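ABC transporter, permease protein, putative (Porphyromonas gingivalis, PDB 2P0S) is a domain of a putative membrane permease that probably serves in ABC-type transport across the cell membrane. Local coordinates at residues Asn84-Ser87 against Arg88-Asp92; Pro105-Lys108 against Gln109-Asp113. One frame throughout, in Å; residues are numbered along the deposited sequence.

Contact 1 of 2, residues Asn84-Ser87 against Arg88-Asp92; sequences NHIS and RILSD
Ser87 O is gripped twice by Ser91, one helical turn further on. The backbone N of Ser91 gives Ser87 O the regular helix bond at 2.8 Å. Ser91 OG donates to Ser87 O as well, at a short 2.5 Å. The two donors come from opposite faces of the carbonyl plane, the hydroxyl 41° out of it. Serine suits this place: with OG beside its own backbone N (chi1 -57°), the hydroxyl folds back onto the preceding turn, and the same oxygen also bonds Leu118 N of the second subunit. On a different side of the same turns, Ile89 CD1 lies over one face of the His85 ring, 3.8 Å from its centroid and displaced toward the rim, a CH-pi contact. A bond between Asn28 ND2 and His85 NE2 and the meeting with the Phe31 ring help to hold the imidazole. Ile86 CG2 is 4.1 Å from Leu90 CD1, the two side chains running side by side. Arg88 extends its chain from CG to NE, starting close to Asn84 O, and its outer end pairs with Asp92 of the second subunit, as Asp92 here does with Arg88 there. In this middle part of helix 80-100, Ile89 rests on Leu24 and Phe25, and Leu90 on Tyr21, in the loop after strand 11-16; Ile89 also packs on Arg88 of the second subunit.

Contact 2 of 2, residues Pro105-Lys108 against Gln109-Asp113; sequences PDIK and QILAD
Ile107 sends CG1 away from its own backbone N (chi1 -171°) and then turns CD1 back at chi2 53°, and this bend lays the terminal methyl against Leu111 one turn on. Ile107 CD1 stands 3.9 Å from Leu111 CG, with the two side chains crossing at a slant; Ile107 CG1 touches Leu111 CD1 as well. The spacing of four puts both residues on one side of the helix, and apolar side chains suit that side because it is buried against helix 80-100. Gln109 uses a different bend: its chain folds at chi2, carrying the amide back over the first turn. There Gln109 NE2 sits 3.4 Å from Asp106 CA. Gln109 NE2 also makes a weak bond to Asp106 O, at 3.5 Å. A water accepts from both Gln109 NE2 and Lys108 N, 3.2 Å from each, so a first-turn NH without a carbonyl one turn earlier in the helix gains a partner. A long, flexible amide can serve the carbonyl and the water with the same nitrogen. Asp106 O also takes the first regular helix bond, from Ile110 N at 2.8 Å and almost straight (172°). Asp106 occupies the N-cap position, yet its carboxylate makes no capping bond. Ile110 CD1 reaches back to Pro105 O at 3.7 Å; Pro105 lies in the incoming loop, one residue before the N-cap. The helix 107-114 rests its Ile107 on Ile99 of helix 80-100 and its Leu111 on Asp96, Ile99 and Ala100, while Ile110 packs on Tyr102 and Leu111 on Ile99 of the second subunit.

In the fold
From the N terminus the chain builds the mixed sheet of strands 11-16, 32-35, 55-59 and 70-74, then enters helix 80-100, where contact 1 spans successive turns, with its centre about 7 Å from the centre of the chain. A connection after residue 100 leads to helix 107-114, whose first turns form contact 2, its centre about 23 Å from that of the chain. Each contact is local and encloses no loop; they stand in series, neither nesting nor crossing, with centres 20 Å apart and nearest atoms about 7 Å apart. Helix 80-100 links them: contact 1 lies in its middle, and contact 2 packs against its later part. Both also meet the second subunit, so the two helices together contribute to the dimer interface.

Contact 1 of 2, residues Asn84-Ser87 against Arg88-Asp92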
# COMPACT_ATOMS: atom_id res chain seq x y z
N ASN A 84 -6.90 -0.54 1.12
CA ASN A 84 -5.88 -0.47 0.04
C ASN A 84 -4.96 -1.67 0.13
O ASN A 84 -4.96 -2.56 -0.77
CB ASN A 84 -5.06 0.84 0.09
CG ASN A 84 -5.87 2.03 -0.36
OD1 ASN A 84 -5.47 3.20 -0.19
ND2 ASN A 84 -7.03 1.74 -0.98
N HIS A 85 -4.28 -1.72 1.26
CA HIS A 85 -3.16 -2.65 1.60
C HIS A 85 -3.67 -4.09 1.59
O HIS A 85 -3.09 -4.95 0.90
CB HIS A 85 -2.70 -2.31 3.03
CG HIS A 85 -1.49 -3.09 3.51
ND1 HIS A 85 -0.25 -3.00 2.89
CD2 HIS A 85 -1.32 -3.91 4.57
CE1 HIS A 85 0.63 -3.75 3.55
NE2 HIS A 85 0.01 -4.29 4.58
N ILE A 86 -4.79 -4.33 2.25
CA ILE A 86 -5.38 -5.65 2.37
C ILE A 86 -5.83 -6.10 0.97
O ILE A 86 -5.57 -7.24 0.59
CB ILE A 86 -6.51 -5.64 3.33
CG1 ILE A 86 -5.90 -5.44 4.78
CG2 ILE A 86 -7.32 -6.89 3.22
CD1 ILE A 86 -6.98 -5.35 5.89
N SER A 87 -6.45 -5.22 0.23
CA SER A 87 -6.97 -5.59 -1.15
C SER A 87 -5.83 -6.01 -2.09
O SER A 87 -5.95 -6.99 -2.85
CB SER A 87 -7.66 -4.37 -1.76
OG SER A 87 -8.85 -4.02 -1.01
N ARG A 88 -4.71 -5.28 -2.00
CA ARG A 88 -3.53 -5.61 -2.86
C ARG A 88 -2.88 -6.92 -2.46
O ARG A 88 -2.41 -7.70 -3.31
CB ARG A 88 -2.48 -4.53 -2.87
CG ARG A 88 -2.86 -3.22 -3.62
CD ARG A 88 -1.81 -2.04 -3.41
NE ARG A 88 -2.33 -0.85 -4.06
CZ ARG A 88 -2.07 -0.64 -5.35
NH1 ARG A 88 -1.31 -1.51 -6.00
NH2 ARG A 88 -2.59 0.46 -5.97
N ILE A 89 -2.81 -7.22 -1.16
CA ILE A 89 -2.19 -8.44 -0.68
C ILE A 89 -3.07 -9.61 -1.22
O ILE A 89 -2.54 -10.54 -1.79
CB ILE A 89 -2.06 -8.46 0.90
CG1 ILE A 89 -0.95 -7.51 1.35
CG2 ILE A 89 -1.75 -9.80 1.47
CD1 ILE A 89 -1.08 -7.23 2.82
N LEU A 90 -4.42 -9.52 -1.09
CA LEU A 90 -5.30 -10.60 -1.45
C LEU A 90 -5.20 -10.69 -2.97
O LEU A 90 -5.15 -11.81 -3.54
CB LEU A 90 -6.75 -10.27 -1.03
CG LEU A 90 -6.97 -10.40 0.47
CD1 LEU A 90 -8.42 -9.92 0.74
CD2 LEU A 90 -6.87 -11.91 0.89
N SER A 91 -5.19 -9.54 -3.62
CA SER A 91 -5.22 -9.54 -5.16
C SER A 91 -4.01 -10.18 -5.77
O SER A 91 -4.04 -10.90 -6.80
CB SER A 91 -5.35 -8.11 -5.75
OG SER A 91 -6.53 -7.44 -5.25
N ASP A 92 -2.88 -9.94 -5.11
CA ASP A 92 -1.62 -10.42 -5.71
C ASP A 92 -1.61 -11.92 -5.49
O ASP A 92 -1.11 -12.69 -6.34
CB ASP A 92 -0.44 -9.79 -4.96
CG ASP A 92 -0.14 -8.31 -5.28
OD1 ASP A 92 -0.57 -7.76 -6.33
OD2 ASP A 92 0.65 -7.70 -4.44

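Contact 2 of 2, residues Pro105-Lys108 against Gln109-Asp113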
# COMPACT_ATOMS: atom_id res chain seq x y z
N PRO A 105 6.73 -24.44 -16.65
CA PRO A 105 7.59 -25.14 -15.69
C PRO A 105 8.19 -24.16 -14.75
O PRO A 105 8.52 -23.10 -15.17
CB PRO A 105 8.65 -25.78 -16.56
CG PRO A 105 8.64 -25.03 -17.91
CD PRO A 105 7.20 -24.64 -18.05
N ASP A 106 8.28 -24.57 -13.51
CA ASP A 106 8.91 -23.67 -12.47
C ASP A 106 8.18 -22.33 -12.24
O ASP A 106 8.76 -21.30 -11.77
CB ASP A 106 10.35 -23.41 -12.73
CG ASP A 106 11.26 -24.58 -12.27
OD1 ASP A 106 12.48 -24.24 -12.06
OD2 ASP A 106 10.79 -25.71 -12.01
N ILE A 107 6.86 -22.33 -12.55
CA ILE A 107 6.12 -21.07 -12.46
C ILE A 107 6.16 -20.51 -11.01
O ILE A 107 6.24 -19.29 -10.83
CB ILE A 107 4.71 -21.18 -13.07
CG1 ILE A 107 4.02 -19.76 -13.16
CG2 ILE A 107 3.87 -22.24 -12.31
CD1 ILE A 107 4.75 -18.64 -13.85
N LYS A 108 6.06 -21.36 -10.01
CA LYS A 108 6.14 -20.74 -8.64
C LYS A 108 7.41 -20.01 -8.42
O LYS A 108 7.38 -18.91 -7.85
CB LYS A 108 5.94 -21.76 -7.55
CG LYS A 108 4.47 -22.21 -7.60
CD LYS A 108 4.14 -23.06 -6.38
CE LYS A 108 3.39 -24.35 -6.79
NZ LYS A 108 3.01 -25.29 -5.57
N GLN A 109 8.54 -20.59 -8.88
CA GLN A 109 9.85 -19.94 -8.69
C GLN A 109 9.92 -18.66 -9.50
O GLN A 109 10.43 -17.63 -9.07
CB GLN A 109 11.02 -20.90 -9.06
CG GLN A 109 11.14 -22.17 -8.13
CD GLN A 109 9.88 -23.09 -7.92
OE1 GLN A 109 9.61 -23.54 -6.72
NE2 GLN A 109 9.11 -23.42 -9.05
N ILE A 110 9.46 -18.74 -10.77
CA ILE A 110 9.43 -17.55 -11.55
C ILE A 110 8.57 -16.42 -10.94
O ILE A 110 8.99 -15.29 -10.96
CB ILE A 110 8.92 -17.87 -12.99
CG1 ILE A 110 9.94 -18.76 -13.66
CG2 ILE A 110 8.69 -16.59 -13.75
CD1 ILE A 110 9.26 -19.46 -14.92
N LEU A 111 7.37 -16.73 -10.44
CA LEU A 111 6.51 -15.72 -9.85
C LEU A 111 7.30 -15.11 -8.66
O LEU A 111 7.32 -13.87 -8.45
CB LEU A 111 5.17 -16.33 -9.34
CG LEU A 111 4.26 -16.65 -10.58
CD1 LEU A 111 3.06 -17.49 -10.07
CD2 LEU A 111 3.80 -15.38 -11.46
N ALA A 112 7.89 -16.01 -7.87
CA ALA A 112 8.59 -15.40 -6.70
C ALA A 112 9.75 -14.47 -7.05
O ALA A 112 10.00 -13.38 -6.41
CB ALA A 112 9.06 -16.56 -5.84
N ASP A 113 10.51 -14.87 -8.06
CA ASP A 113 11.65 -14.15 -8.53
C ASP A 113 11.26 -12.91 -9.22
O ASP A 113 12.15 -12.05 -9.39
CB ASP A 113 12.61 -15.04 -9.35
CG ASP A 113 14.00 -14.39 -9.67
OD1 ASP A 113 14.80 -13.98 -8.73
OD2 ASP A 113 14.37 -14.38 -10.91
O HOH W 1 6.25 -24.54 -9.92